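McyG protein (Microcystis aeruginosa PCC 7806, PDB 4R0M) probably activates an aromatic substrate such as phenylalanine as its adenylate, next to a peptidyl carrier domain, as part of microcystin synthetase. Local coordinates at residues V464-V472 and V534-E544. Sequence-based numbering, arbitrary orientation.
Sequences VSYTAAFAV and VQKSKLKKDFE
Ala468, Phe470 and Val472 of strand 468-472 face helix 536-544, whose axis passes 9.1 Å from the strand's at a crossing angle of -58°. Phe470 lies at the middle. With CG between its backbone N and carbonyl carbon (chi1 58°), its ring reaches the helix backbone: CE2 lies 3.7 Å from Lys540 CA, Lys540 N sits over one face toward the rim, and Phe543 CB meets the edge. The Leu539 side chain crosses that of Phe470 at about a right angle, CB 4.1 Å from Phe470 CE1, and its CD1 lies 3.8 Å from Ala468 CB, which also touches Val534 CG1. Farther along, Val472 CG2 packs 3.8 Å from Phe543 CE2, while the Lys540 chain, bent at chi3 (-84°), runs past Phe470 and brings NZ 3.5 Å from Ala471 O. Replacing Phe470 with an alanine would probably open a gap against Leu539 and Lys540 and leave the lysine's methylenes freer to turn. Strand 468-474, an edge strand, pairs with strand 479-486, whose Ile483 touches Phe470 and Val472; the helix packs on this sheet in the small C-terminal subdomain of this ANL-family adenylation domain. Cohesion is chiefly apolar: Lys536 CG near Ala468 CB and Lys540 CG near Val472 CG1 extend the apolar surface.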
# COMPACT_ATOMS: atom_id res chain seq x y z
N VAL A 464 8.13 -5.56 -15.71
CA VAL A 464 8.18 -5.65 -14.26
C VAL A 464 6.98 -5.01 -13.58
O VAL A 464 6.57 -3.93 -13.91
CB VAL A 464 9.49 -5.06 -13.75
CG1 VAL A 464 9.49 -4.85 -12.25
CG2 VAL A 464 10.65 -5.94 -14.12
N SER A 465 6.48 -5.70 -12.57
CA SER A 465 5.34 -5.32 -11.76
C SER A 465 3.95 -5.71 -12.26
O SER A 465 2.98 -5.33 -11.70
CB SER A 465 5.35 -3.83 -11.51
OG SER A 465 4.93 -3.12 -12.62
N TYR A 466 3.89 -6.50 -13.32
CA TYR A 466 2.65 -7.02 -13.85
C TYR A 466 2.57 -8.53 -13.86
O TYR A 466 1.83 -9.08 -14.61
CB TYR A 466 2.45 -6.54 -15.27
CG TYR A 466 2.37 -5.07 -15.42
CD1 TYR A 466 1.19 -4.42 -15.26
CD2 TYR A 466 3.46 -4.33 -15.73
CE1 TYR A 466 1.10 -3.08 -15.39
CE2 TYR A 466 3.38 -2.99 -15.87
CZ TYR A 466 2.18 -2.38 -15.70
OH TYR A 466 2.07 -1.05 -15.85
N THR A 467 3.37 -9.18 -13.04
CA THR A 467 3.52 -10.61 -13.10
C THR A 467 2.91 -11.28 -11.90
O THR A 467 2.92 -10.73 -10.86
CB THR A 467 4.98 -10.98 -13.23
OG1 THR A 467 5.51 -10.34 -14.37
CG2 THR A 467 5.13 -12.41 -13.41
N ALA A 468 2.32 -12.45 -12.07
CA ALA A 468 1.73 -13.21 -10.98
C ALA A 468 1.90 -14.71 -11.16
O ALA A 468 1.88 -15.21 -12.29
CB ALA A 468 0.25 -12.86 -10.83
N ALA A 469 2.09 -15.42 -10.05
CA ALA A 469 2.17 -16.87 -10.06
C ALA A 469 1.24 -17.44 -8.99
O ALA A 469 1.34 -17.09 -7.81
CB ALA A 469 3.60 -17.31 -9.82
N PHE A 470 0.33 -18.32 -9.41
CA PHE A 470 -0.62 -18.95 -8.50
C PHE A 470 -0.97 -20.37 -8.96
O PHE A 470 -0.75 -20.73 -10.12
CB PHE A 470 -1.89 -18.11 -8.36
CG PHE A 470 -2.60 -17.84 -9.66
CD1 PHE A 470 -2.26 -16.75 -10.45
CD2 PHE A 470 -3.62 -18.69 -10.09
CE1 PHE A 470 -2.91 -16.50 -11.64
CE2 PHE A 470 -4.27 -18.45 -11.29
CZ PHE A 470 -3.92 -17.35 -12.07
N ALA A 471 -1.51 -21.16 -8.04
CA ALA A 471 -1.85 -22.56 -8.31
C ALA A 471 -3.35 -22.84 -8.19
O ALA A 471 -3.98 -22.47 -7.20
CB ALA A 471 -1.06 -23.48 -7.39
N VAL A 472 -3.90 -23.48 -9.22
CA VAL A 472 -5.29 -23.97 -9.17
C VAL A 472 -5.30 -25.50 -9.21
O VAL A 472 -4.37 -26.13 -9.73
CB VAL A 472 -6.18 -23.39 -10.29
CG1 VAL A 472 -6.00 -21.88 -10.42
CG2 VAL A 472 -5.93 -24.08 -11.63
N VAL A 534 -0.12 -6.65 -7.19
CA VAL A 534 -0.98 -7.52 -7.99
C VAL A 534 -1.84 -8.38 -7.07
O VAL A 534 -1.31 -9.15 -6.26
CB VAL A 534 -0.16 -8.41 -8.95
CG1 VAL A 534 -1.06 -9.39 -9.69
CG2 VAL A 534 0.63 -7.57 -9.95
N GLN A 535 -3.15 -8.24 -7.18
CA GLN A 535 -4.08 -9.06 -6.40
C GLN A 535 -4.38 -10.37 -7.14
O GLN A 535 -5.12 -10.40 -8.12
CB GLN A 535 -5.35 -8.29 -6.02
CG GLN A 535 -5.83 -7.27 -7.05
CD GLN A 535 -6.68 -6.16 -6.45
OE1 GLN A 535 -6.94 -6.13 -5.25
NE2 GLN A 535 -7.11 -5.24 -7.30
N LYS A 536 -3.76 -11.44 -6.64
CA LYS A 536 -3.76 -12.74 -7.30
C LYS A 536 -5.10 -13.47 -7.23
O LYS A 536 -5.38 -14.33 -8.06
CB LYS A 536 -2.65 -13.62 -6.71
CG LYS A 536 -1.25 -13.09 -6.93
CD LYS A 536 -0.23 -13.84 -6.08
CE LYS A 536 1.08 -13.07 -6.01
NZ LYS A 536 1.97 -13.61 -4.95
N SER A 537 -5.91 -13.11 -6.24
CA SER A 537 -7.25 -13.67 -6.09
C SER A 537 -8.15 -13.33 -7.28
O SER A 537 -8.84 -14.21 -7.81
CB SER A 537 -7.89 -13.18 -4.79
OG SER A 537 -7.15 -13.64 -3.67
N LYS A 538 -8.12 -12.07 -7.71
CA LYS A 538 -8.90 -11.62 -8.86
C LYS A 538 -8.44 -12.27 -10.16
O LYS A 538 -9.26 -12.55 -11.04
CB LYS A 538 -8.85 -10.09 -8.99
CG LYS A 538 -9.73 -9.35 -7.99
CD LYS A 538 -9.67 -7.84 -8.22
CE LYS A 538 -10.60 -7.09 -7.28
NZ LYS A 538 -12.04 -7.28 -7.61
N LEU A 539 -7.14 -12.51 -10.28
CA LEU A 539 -6.57 -13.18 -11.45
C LEU A 539 -6.90 -14.67 -11.47
O LEU A 539 -7.13 -15.24 -12.54
CB LEU A 539 -5.06 -12.97 -11.54
CG LEU A 539 -4.58 -11.68 -12.21
CD1 LEU A 539 -3.08 -11.53 -12.05
CD2 LEU A 539 -4.97 -11.62 -13.68
N LYS A 540 -6.91 -15.29 -10.29
CA LYS A 540 -7.29 -16.70 -10.16
C LYS A 540 -8.73 -16.91 -10.61
O LYS A 540 -9.03 -17.84 -11.36
CB LYS A 540 -7.08 -17.20 -8.73
CG LYS A 540 -7.28 -18.70 -8.56
CD LYS A 540 -7.16 -19.15 -7.11
CE LYS A 540 -5.71 -19.38 -6.71
NZ LYS A 540 -5.59 -19.97 -5.35
N LYS A 541 -9.62 -16.03 -10.15
CA LYS A 541 -11.03 -16.07 -10.55
C LYS A 541 -11.20 -15.86 -12.05
O LYS A 541 -11.87 -16.65 -12.70
CB LYS A 541 -11.86 -15.05 -9.76
CG LYS A 541 -12.34 -15.57 -8.41
CD LYS A 541 -13.58 -14.83 -7.94
CE LYS A 541 -14.26 -15.59 -6.81
NZ LYS A 541 -15.54 -14.97 -6.40
N ASP A 542 -10.56 -14.82 -12.58
CA ASP A 542 -10.58 -14.53 -14.02
C ASP A 542 -10.23 -15.76 -14.86
O ASP A 542 -10.90 -16.05 -15.86
CB ASP A 542 -9.62 -13.38 -14.36
CG ASP A 542 -10.17 -12.01 -13.96
OD1 ASP A 542 -11.39 -11.87 -13.72
OD2 ASP A 542 -9.36 -11.06 -13.89
N PHE A 543 -9.18 -16.48 -14.45
CA PHE A 543 -8.75 -17.71 -15.12
C PHE A 543 -9.82 -18.81 -15.05
O PHE A 543 -10.04 -19.52 -16.03
CB PHE A 543 -7.43 -18.20 -14.51
CG PHE A 543 -7.02 -19.58 -14.96
CD1 PHE A 543 -6.36 -19.76 -16.17
CD2 PHE A 543 -7.29 -20.69 -14.17
CE1 PHE A 543 -5.98 -21.03 -16.59
CE2 PHE A 543 -6.92 -21.96 -14.58
CZ PHE A 543 -6.26 -22.13 -15.79
N GLU A 544 -10.46 -18.94 -13.89
CA GLU A 544 -11.45 -20.00 -13.66
C GLU A 544 -12.82 -19.72 -14.29
O GLU A 544 -13.74 -20.53 -14.16
CB GLU A 544 -11.59 -20.27 -12.16
CG GLU A 544 -10.37 -20.91 -11.52
CD GLU A 544 -10.45 -21.00 -10.01
OE1 GLU A 544 -11.13 -20.14 -9.38
OE2 GLU A 544 -9.84 -21.92 -9.43